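Local coordinates for protein oxidoreductase, 2OG-Fe(II) oxygenase family (Burkholderia pseudomallei, PDB 6N1F) that probably carries out oxidation reactions as an iron-binding member of the 2-oxoglutarate- and Fe(II)-dependent oxygenase family, at residues Leu62-Ala67 and Ser110-Asn115. Numbering follows the deposited sequence.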
loop_
_atom_site.group_PDB
_atom_site.type_symbol
_atom_site.label_atom_id
_atom_site.label_comp_id
_atom_site.label_asym_id
_atom_site.label_seq_id
_atom_site.Cartn_x
_atom_site.Cartn_y
_atom_site.Cartn_z
ATOM N N LEU A 62 -5.501 -12.988 -5.006
ATOM C CA LEU A 62 -4.975 -12.733 -3.671
ATOM C C LEU A 62 -4.544 -14.028 -3.010
ATOM O O LEU A 62 -3.523 -14.062 -2.320
ATOM C CB LEU A 62 -6.005 -12.005 -2.811
ATOM C CG LEU A 62 -6.203 -10.559 -3.268
ATOM C CD1 LEU A 62 -7.002 -9.770 -2.255
ATOM C CD2 LEU A 62 -4.862 -9.880 -3.551
ATOM N N ALA A 63 -5.316 -15.098 -3.203
ATOM C CA ALA A 63 -4.899 -16.413 -2.727
ATOM C C ALA A 63 -3.520 -16.790 -3.268
ATOM O O ALA A 63 -2.667 -17.276 -2.519
ATOM C CB ALA A 63 -5.939 -17.463 -3.118
ATOM N N ARG A 64 -3.275 -16.552 -4.553
ATOM C CA ARG A 64 -1.965 -16.855 -5.115
ATOM C C ARG A 64 -0.881 -16.005 -4.462
ATOM O O ARG A 64 0.154 -16.523 -4.020
ATOM C CB ARG A 64 -1.978 -16.641 -6.627
ATOM C CG ARG A 64 -0.732 -17.161 -7.327
ATOM C CD ARG A 64 -0.777 -16.861 -8.823
ATOM N NE ARG A 64 0.368 -17.424 -9.540
ATOM C CZ ARG A 64 0.819 -16.962 -10.705
ATOM N NH1 ARG A 64 0.224 -15.924 -11.280
ATOM N NH2 ARG A 64 1.870 -17.526 -11.290
ATOM N N ILE A 65 -1.098 -14.690 -4.405
ATOM C CA ILE A 65 -0.127 -13.793 -3.779
ATOM C C ILE A 65 0.204 -14.268 -2.374
ATOM O O ILE A 65 1.374 -14.295 -1.969
ATOM C CB ILE A 65 -0.659 -12.349 -3.770
ATOM C CG1 ILE A 65 -0.739 -11.802 -5.194
ATOM C CG2 ILE A 65 0.200 -11.463 -2.848
ATOM C CD1 ILE A 65 -1.514 -10.508 -5.273
ATOM N N ASP A 66 -0.816 -14.692 -1.626
ATOM C CA ASP A 66 -0.604 -15.155 -0.258
ATOM C C ASP A 66 0.286 -16.393 -0.215
ATOM O O ASP A 66 1.198 -16.479 0.618
ATOM C CB ASP A 66 -1.945 -15.438 0.412
ATOM C CG ASP A 66 -2.001 -14.909 1.821
ATOM O OD1 ASP A 66 -0.936 -14.492 2.332
ATOM O OD2 ASP A 66 -3.103 -14.895 2.410
ATOM N N ALA A 67 0.032 -17.368 -1.093
ATOM C CA ALA A 67 0.886 -18.553 -1.138
ATOM C C ALA A 67 2.310 -18.185 -1.527
ATOM O O ALA A 67 3.274 -18.745 -0.995
ATOM C CB ALA A 67 0.317 -19.582 -2.118
ATOM N N SER A 110 9.359 -13.201 -5.909
ATOM C CA SER A 110 9.091 -11.766 -5.913
ATOM C C SER A 110 8.591 -11.297 -7.279
ATOM O O SER A 110 7.622 -10.535 -7.371
ATOM C CB SER A 110 10.356 -11.002 -5.528
ATOM O OG SER A 110 11.354 -11.117 -6.539
ATOM N N GLU A 111 9.250 -11.742 -8.352
ATOM C CA GLU A 111 8.894 -11.289 -9.694
ATOM C C GLU A 111 7.507 -11.771 -10.093
ATOM O O GLU A 111 6.770 -11.067 -10.794
ATOM C CB GLU A 111 9.934 -11.777 -10.705
ATOM N N THR A 112 7.147 -12.981 -9.680
ATOM C CA THR A 112 5.815 -13.487 -9.974
ATOM C C THR A 112 4.753 -12.604 -9.340
ATOM O O THR A 112 3.761 -12.251 -9.989
ATOM C CB THR A 112 5.693 -14.926 -9.481
ATOM O OG1 THR A 112 6.839 -15.665 -9.913
ATOM C CG2 THR A 112 4.429 -15.585 -10.026
ATOM N N ILE A 113 4.951 -12.220 -8.078
ATOM C CA ILE A 113 4.009 -11.318 -7.422
ATOM C C ILE A 113 3.959 -9.995 -8.166
ATOM O O ILE A 113 2.884 -9.493 -8.524
ATOM C CB ILE A 113 4.406 -11.106 -5.950
ATOM C CG1 ILE A 113 4.392 -12.432 -5.193
ATOM C CG2 ILE A 113 3.513 -10.053 -5.308
ATOM C CD1 ILE A 113 4.690 -12.279 -3.717
ATOM N N LEU A 114 5.138 -9.420 -8.412
ATOM C CA LEU A 114 5.242 -8.153 -9.122
ATOM C C LEU A 114 4.583 -8.210 -10.497
ATOM O O LEU A 114 3.999 -7.214 -10.937
ATOM C CB LEU A 114 6.715 -7.785 -9.240
ATOM C CG LEU A 114 7.084 -6.342 -9.538
ATOM C CD1 LEU A 114 6.148 -5.398 -8.841
ATOM C CD2 LEU A 114 8.500 -6.107 -9.058
ATOM N N ASN A 115 4.672 -9.360 -11.187
ATOM C CA ASN A 115 4.056 -9.502 -12.508
ATOM C C ASN A 115 2.558 -9.252 -12.443
ATOM O O ASN A 115 1.985 -8.627 -13.343
ATOM C CB ASN A 115 4.311 -10.902 -13.089
ATOM C CG ASN A 115 5.712 -11.073 -13.676
ATOM O OD1 ASN A 115 6.366 -10.110 -14.079
ATOM N ND2 ASN A 115 6.169 -12.321 -13.737
#
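Ile65 and Ile113 meet through their branches where helices 59-70 and 109-117 come close, and they illustrate how two helical segments, 62-67 and 110-115, can meet through four side chains, apolar inside and polar at the margin. Their CA atoms stand 6.0 Å apart, a short separation that lets short branches span the gap. The methyl groups do this work: Ile65 CG2 approaches Ile113 CG2 to 4.4 Å, a loose van der Waals contact. In both residues this branch lies anti to the backbone N, since chi1 is close to -60° (-68° in Ile65), while CG1 stands beside that nitrogen. The other arm of Ile113 runs extended to its end, bringing CD1 within 4.3 Å of Ile65 O, so this isoleucine touches backbone as well as side chain.

Toward solvent the partners change. Arg64 leaves its helix with CG anti to the backbone N (chi1 -170°) and stays stretched out as far as NE, carrying the guanidinium across to Thr112. There CG2 of Thr112 rests over one face of the planar group, 3.5 Å from Arg64 NH2 and 3.9 Å from Arg64 CZ, and the two side chains cross nearly at right angles. No hydrogen bond joins the segments; Thr112 OG1, beside its own backbone N, turns back to Pro108 O, just ahead of the helix, in a weak hydrogen bond.

Farther along helix 59-70, Leu68 also touches Thr112 and Ile113, and Gln69 touches Ile113. Beneath the pair, both isoleucines pack on Leu222 of strand 218-227, seating the two helices on the large antiparallel sheet of the oxygenase fold, away from the iron bound by His155, Asp157 and His209.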